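Local coordinates for protein ribulose bisphosphate carboxylase (Hyperthermus butylicus DSM 5456, PDB 6HUN) that probably adds CO2 and water to ribulose 1,5-bisphosphate to give two molecules of 3-phosphoglycerate, using magnesium, as a form III Rubisco built of large subunits alone, at residues A[63-69]-A[81-87]; A[34-40]-A[104-108]. Residue numbers count along the deposited sequence, not the author numbering.

Interaction 1. Residues A[63-69]-A[81-87]; sequences AAESSVG and FEKLKAK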
loop_
_atom_site.group_PDB
_atom_site.type_symbol
_atom_site.label_atom_id
_atom_site.label_comp_id
_atom_site.label_asym_id
_atom_site.label_seq_id
_atom_site.Cartn_x
_atom_site.Cartn_y
_atom_site.Cartn_z
ATOM N N ALA A 63 -5.851 -15.560 14.342
ATOM C CA ALA A 63 -7.214 -15.858 13.905
ATOM C C ALA A 63 -8.227 -14.876 14.502
ATOM O O ALA A 63 -9.145 -14.433 13.804
ATOM C CB ALA A 63 -7.592 -17.314 14.265
ATOM N N ALA A 64 -8.083 -14.537 15.783
ATOM C CA ALA A 64 -9.008 -13.603 16.434
ATOM C C ALA A 64 -8.859 -12.200 15.872
ATOM O O ALA A 64 -9.847 -11.526 15.559
ATOM C CB ALA A 64 -8.764 -13.581 17.946
ATOM N N GLU A 65 -7.626 -11.731 15.759
ATOM C CA GLU A 65 -7.420 -10.357 15.316
ATOM C C GLU A 65 -7.866 -10.164 13.870
ATOM O O GLU A 65 -8.328 -9.073 13.513
ATOM C CB GLU A 65 -5.953 -9.970 15.502
ATOM C CG GLU A 65 -5.530 -8.587 14.901
ATOM C CD GLU A 65 -6.178 -7.390 15.584
ATOM O OE1 GLU A 65 -6.471 -6.392 14.895
ATOM O OE2 GLU A 65 -6.401 -7.446 16.810
ATOM N N SER A 66 -7.714 -11.177 13.006
ATOM C CA SER A 66 -8.112 -11.032 11.621
ATOM C C SER A 66 -9.578 -11.398 11.392
ATOM O O SER A 66 -10.012 -11.450 10.247
ATOM C CB SER A 66 -7.188 -11.863 10.699
ATOM O OG SER A 66 -7.223 -13.233 11.081
ATOM N N SER A 67 -10.357 -11.595 12.457
ATOM C CA SER A 67 -11.784 -11.863 12.272
ATOM C C SER A 67 -12.610 -11.038 13.265
ATOM O O SER A 67 -12.733 -9.827 13.082
ATOM C CB SER A 67 -12.095 -13.373 12.336
ATOM O OG SER A 67 -11.904 -14.006 13.588
ATOM N N VAL A 68 -13.120 -11.651 14.330
ATOM C CA VAL A 68 -14.133 -11.018 15.190
ATOM C C VAL A 68 -13.557 -10.494 16.493
ATOM O O VAL A 68 -14.325 -10.080 17.363
ATOM C CB VAL A 68 -15.290 -11.985 15.509
ATOM C CG1 VAL A 68 -15.980 -12.361 14.241
ATOM C CG2 VAL A 68 -14.760 -13.188 16.191
ATOM N N GLY A 69 -12.232 -10.519 16.665
ATOM C CA GLY A 69 -11.699 -10.056 17.936
ATOM C C GLY A 69 -12.123 -10.938 19.107
ATOM O O GLY A 69 -12.504 -12.107 18.972
ATOM N N PHE A 81 -21.176 -13.605 16.160
ATOM C CA PHE A 81 -19.798 -13.792 16.613
ATOM C C PHE A 81 -19.283 -15.203 16.311
ATOM O O PHE A 81 -18.249 -15.370 15.649
ATOM C CB PHE A 81 -19.696 -13.480 18.111
ATOM C CG PHE A 81 -18.320 -13.695 18.683
ATOM C CD1 PHE A 81 -17.390 -12.673 18.677
ATOM C CD2 PHE A 81 -17.959 -14.919 19.225
ATOM C CE1 PHE A 81 -16.115 -12.859 19.218
ATOM C CE2 PHE A 81 -16.697 -15.128 19.737
ATOM C CZ PHE A 81 -15.767 -14.093 19.745
ATOM N N GLU A 82 -19.958 -16.239 16.839
ATOM C CA GLU A 82 -19.467 -17.602 16.616
ATOM C C GLU A 82 -19.520 -17.986 15.143
ATOM O O GLU A 82 -18.676 -18.763 14.676
ATOM C CB GLU A 82 -20.246 -18.625 17.458
ATOM C CG GLU A 82 -19.917 -18.601 18.953
ATOM C CD GLU A 82 -18.577 -19.273 19.272
ATOM O OE1 GLU A 82 -17.954 -18.892 20.286
ATOM O OE2 GLU A 82 -18.134 -20.160 18.510
ATOM N N LYS A 83 -20.468 -17.412 14.394
ATOM C CA LYS A 83 -20.597 -17.662 12.962
ATOM C C LYS A 83 -19.419 -17.075 12.172
ATOM O O LYS A 83 -18.887 -17.718 11.257
ATOM C CB LYS A 83 -21.923 -17.074 12.469
ATOM C CG LYS A 83 -22.080 -17.017 10.937
ATOM C CD LYS A 83 -21.923 -18.422 10.300
ATOM C CE LYS A 83 -21.131 -18.326 8.963
ATOM N NZ LYS A 83 -20.245 -19.525 8.762
ATOM N N LEU A 84 -19.009 -15.856 12.500
ATOM C CA LEU A 84 -17.970 -15.161 11.759
ATOM C C LEU A 84 -16.561 -15.527 12.194
ATOM O O LEU A 84 -15.608 -14.976 11.641
ATOM C CB LEU A 84 -18.166 -13.658 11.912
ATOM C CG LEU A 84 -19.407 -13.092 11.248
ATOM C CD1 LEU A 84 -19.560 -11.600 11.536
ATOM C CD2 LEU A 84 -19.325 -13.361 9.735
ATOM N N LYS A 85 -16.381 -16.423 13.151
ATOM C CA LYS A 85 -15.075 -16.564 13.777
ATOM C C LYS A 85 -14.115 -17.420 12.947
ATOM O O LYS A 85 -14.503 -18.458 12.402
ATOM C CB LYS A 85 -15.237 -17.160 15.160
ATOM C CG LYS A 85 -13.970 -17.757 15.689
ATOM C CD LYS A 85 -14.279 -18.800 16.713
ATOM C CE LYS A 85 -15.271 -18.242 17.681
ATOM N NZ LYS A 85 -14.963 -18.752 19.021
ATOM N N ALA A 86 -12.842 -16.994 12.866
ATOM C CA ALA A 86 -11.848 -17.727 12.076
ATOM C C ALA A 86 -11.174 -18.801 12.932
ATOM O O ALA A 86 -11.103 -18.682 14.156
ATOM C CB ALA A 86 -10.790 -16.779 11.489
ATOM N N LYS A 87 -10.687 -19.868 12.288
ATOM C CA LYS A 87 -10.102 -20.983 13.018
ATOM C C LYS A 87 -8.759 -21.388 12.448
ATOM O O LYS A 87 -8.677 -21.778 11.281
ATOM C CB LYS A 87 -11.055 -22.201 13.006
ATOM C CG LYS A 87 -12.318 -21.962 13.786
ATOM C CD LYS A 87 -12.022 -21.816 15.280
ATOM C CE LYS A 87 -12.863 -22.787 16.066
ATOM N NZ LYS A 87 -12.546 -24.143 15.560
#
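Ser-67 sits at the middle of this contact. It follows helix 55-65, and Ser-66 is the first residue to leave helical geometry. The chi1 of Ser-67 is p (67°), which turns OG back toward the helix and also toward 81-87. Ser-67 OG donates a hydrogen bond to Ala-63 O (2.8 Å) and accepts one from Ala-86 N (3.2 Å, N-H...O angle 157°). One hydroxyl thus ties the last turn of the helix to the backbone leading into strand 87-93. Beside it, Ala-63 CB and Ala-86 CB pack at 4.3 Å.

Val-68 is the residue most covered by the other segment (93 Å²). The m rotamer of Val-68 (-62°) directs its CG1 at Leu-84 CB (3.4 Å) and its CG2 at Phe-81 CE1 (3.3 Å) and Lys-85 CB (4.1 Å). Phe-81 is t at chi1, which brings the end of its ring closer than its CA-to-CB bond suggests. Gly-69 O lies at the edge of this ring, 3.7 Å from Phe-81 CE1. Lys-85 keeps only its base in the contact. Its end leads away, and NZ forms salt bridges with Glu-82 OE1 (3.3 Å) and with Glu-28.

The second subunit covers part of this surface: its Leu-180 packs on Val-68 and its Asn-207 donates a hydrogen bond to Ser-67 O. Glu-65 forms a salt bridge with Lys-179 of the second subunit, a predicted substrate-binding residue, as expected where a Rubisco N-terminal domain meets its partner's barrel. The contact is thus mostly apolar packing with one cross-segment hydrogen bond, to a hydroxyl that also donates to the helix end.

Interaction 2. Residues A[34-40]-A[104-108]; sequences YKPGKDE and AYPVE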
loop_
_atom_site.group_PDB
_atom_site.type_symbol
_atom_site.label_atom_id
_atom_site.label_comp_id
_atom_site.label_asym_id
_atom_site.label_seq_id
_atom_site.Cartn_x
_atom_site.Cartn_y
_atom_site.Cartn_z
ATOM N N TYR A 34 -10.494 -29.507 12.849
ATOM C CA TYR A 34 -11.434 -28.901 11.928
ATOM C C TYR A 34 -11.012 -29.176 10.483
ATOM O O TYR A 34 -9.818 -29.288 10.154
ATOM C CB TYR A 34 -11.529 -27.401 12.213
ATOM C CG TYR A 34 -12.512 -26.611 11.396
ATOM C CD1 TYR A 34 -13.874 -26.743 11.574
ATOM C CD2 TYR A 34 -12.055 -25.668 10.468
ATOM C CE1 TYR A 34 -14.762 -25.983 10.827
ATOM C CE2 TYR A 34 -12.922 -24.918 9.728
ATOM C CZ TYR A 34 -14.267 -25.058 9.903
ATOM O OH TYR A 34 -15.114 -24.286 9.133
ATOM N N LYS A 35 -12.016 -29.315 9.624
ATOM C CA LYS A 35 -11.820 -29.521 8.190
ATOM C C LYS A 35 -12.671 -28.466 7.489
ATOM O O LYS A 35 -13.905 -28.585 7.438
ATOM C CB LYS A 35 -12.213 -30.935 7.760
ATOM C CG LYS A 35 -11.572 -32.071 8.585
ATOM C CD LYS A 35 -10.069 -32.195 8.272
ATOM C CE LYS A 35 -9.364 -33.240 9.146
ATOM N NZ LYS A 35 -9.816 -34.648 8.888
ATOM N N PRO A 36 -12.074 -27.385 6.989
ATOM C CA PRO A 36 -12.869 -26.422 6.225
ATOM C C PRO A 36 -13.408 -27.070 4.952
ATOM O O PRO A 36 -12.751 -27.906 4.328
ATOM C CB PRO A 36 -11.863 -25.298 5.908
ATOM C CG PRO A 36 -10.523 -26.003 5.892
ATOM C CD PRO A 36 -10.636 -27.095 6.966
ATOM N N GLY A 37 -14.618 -26.677 4.561
ATOM C CA GLY A 37 -15.144 -27.087 3.271
ATOM C C GLY A 37 -14.403 -26.394 2.135
ATOM O O GLY A 37 -13.360 -25.771 2.322
ATOM N N LYS A 38 -14.956 -26.512 0.926
ATOM C CA LYS A 38 -14.416 -25.739 -0.193
ATOM C C LYS A 38 -14.961 -24.313 -0.223
ATOM O O LYS A 38 -14.557 -23.538 -1.102
ATOM C CB LYS A 38 -14.710 -26.440 -1.544
ATOM C CG LYS A 38 -13.668 -27.492 -2.029
ATOM C CD LYS A 38 -12.214 -27.080 -1.732
ATOM C CE LYS A 38 -11.500 -26.408 -2.935
ATOM N NZ LYS A 38 -10.159 -25.786 -2.593
ATOM N N ASP A 39 -15.838 -23.938 0.722
ATOM C CA ASP A 39 -16.565 -22.666 0.692
ATOM C C ASP A 39 -16.073 -21.636 1.712
ATOM O O ASP A 39 -16.754 -20.637 1.944
ATOM C CB ASP A 39 -18.049 -22.905 0.930
ATOM C CG ASP A 39 -18.316 -23.635 2.237
ATOM O OD1 ASP A 39 -17.372 -24.293 2.750
ATOM O OD2 ASP A 39 -19.472 -23.572 2.739
ATOM N N GLU A 40 -14.935 -21.862 2.345
ATOM C CA GLU A 40 -14.364 -20.935 3.307
ATOM C C GLU A 40 -13.130 -20.324 2.670
ATOM O O GLU A 40 -12.476 -20.968 1.849
ATOM C CB GLU A 40 -13.983 -21.663 4.592
ATOM C CG GLU A 40 -15.154 -22.316 5.359
ATOM C CD GLU A 40 -14.861 -22.306 6.845
ATOM O OE1 GLU A 40 -14.301 -23.323 7.328
ATOM O OE2 GLU A 40 -15.116 -21.273 7.527
ATOM N N ALA A 104 -8.851 -20.836 8.572
ATOM C CA ALA A 104 -10.068 -20.840 7.782
ATOM C C ALA A 104 -10.988 -19.709 8.249
ATOM O O ALA A 104 -11.163 -19.491 9.461
ATOM C CB ALA A 104 -10.782 -22.214 7.914
ATOM N N TYR A 105 -11.586 -19.010 7.274
ATOM C CA TYR A 105 -12.390 -17.787 7.472
ATOM C C TYR A 105 -13.757 -17.949 6.821
ATOM O O TYR A 105 -13.831 -18.104 5.587
ATOM C CB TYR A 105 -11.740 -16.535 6.839
ATOM C CG TYR A 105 -10.429 -16.109 7.446
ATOM C CD1 TYR A 105 -9.250 -16.654 7.007
ATOM C CD2 TYR A 105 -10.377 -15.165 8.470
ATOM C CE1 TYR A 105 -8.057 -16.311 7.558
ATOM C CE2 TYR A 105 -9.164 -14.795 9.046
ATOM C CZ TYR A 105 -7.992 -15.367 8.558
ATOM O OH TYR A 105 -6.775 -15.021 9.111
ATOM N N PRO A 106 -14.851 -17.751 7.555
ATOM C CA PRO A 106 -16.179 -17.706 6.914
ATOM C C PRO A 106 -16.296 -16.561 5.921
ATOM O O PRO A 106 -15.820 -15.455 6.172
ATOM C CB PRO A 106 -17.128 -17.495 8.098
ATOM C CG PRO A 106 -16.301 -17.635 9.336
ATOM C CD PRO A 106 -14.896 -17.337 8.961
ATOM N N VAL A 107 -16.911 -16.830 4.766
ATOM C CA VAL A 107 -16.935 -15.810 3.704
ATOM C C VAL A 107 -17.754 -14.584 4.104
ATOM O O VAL A 107 -17.543 -13.486 3.572
ATOM C CB VAL A 107 -17.449 -16.405 2.374
ATOM C CG1 VAL A 107 -17.593 -15.329 1.323
ATOM C CG2 VAL A 107 -16.471 -17.405 1.816
ATOM N N GLU A 108 -18.670 -14.731 5.055
ATOM C CA GLU A 108 -19.452 -13.598 5.538
ATOM C C GLU A 108 -18.602 -12.547 6.252
ATOM O O GLU A 108 -19.108 -11.455 6.541
ATOM C CB GLU A 108 -20.561 -14.104 6.477
ATOM C CG GLU A 108 -21.609 -14.970 5.802
ATOM C CD GLU A 108 -21.146 -16.399 5.513
ATOM O OE1 GLU A 108 -21.857 -17.101 4.743
ATOM O OE2 GLU A 108 -20.082 -16.826 6.035
#
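Apolar contacts gather on one small residue. Ala-104 points its CB at the loop 34-40. Tyr-34 presents its ring edge there, with Tyr-34 CE2 3.9 Å from Ala-104 CB. Pro-36 CB reaches the same methyl at 3.8 Å. Tyr-89 of strand 87-93 also touches Tyr-34, Pro-36 and Ala-104, and Ile-42 touches the last two, so the patch spreads over neighbouring strands. The Tyr-34 ring further makes a cation-pi contact with Lys-87.

No hydrogen bond crosses between the two segments. The loop leads into strand 41-49, which pairs antiparallel with 99-105 in the sheet of the Rubisco N-terminal domain. The backbone of Tyr-105 bonds to Val-41, just past the loop. The contact lies at the end of this strand pair, where the chain enters one strand as the other finishes. Glu-40 and Pro-106 are the closest pair there, with CA atoms 5.2 Å apart.

The remaining contacts are mainly van der Waals approaches of oxygen atoms. The Glu-40 side chain bends toward 104-108, although its CA-to-CB bond runs sideways. Glu-40 OE1 is 3.7 Å from Ala-104 CB. Glu-40 OE2 is 3.5 Å from Pro-106 N, which has no hydrogen to donate, and 3.7 Å from Tyr-105 C. Asp-39 uses its backbone: Asp-39 O lies 3.2 Å from Val-107 CG2, and the same methyl is 4.4 Å from Glu-40 CA.

In the fold
The centres of interactions 1 and 2 are 12 Å apart, and both lie in the N-terminal domain, about 30 and 26 Å from the chain centre. They meet at the ends of strands 87-93 and 99-105 and in the residues beside them. Lys-87 O and Ala-104 N, 2.9 Å apart, are probably hydrogen-bonded. So are Ser-66 OG and Tyr-105 OH, at 2.7 Å. Lys-83 O packs on Pro-106 CG at 3.2 Å. The end of strand 99-105 is shared: Ala-104 CB points at 34-40, while the CA-to-CB bond of Tyr-105 points away from that loop. Interaction 1 also reaches the second subunit, where Glu-65 meets the predicted substrate- and magnesium-binding residues Lys-179 and Glu-206 of that subunit.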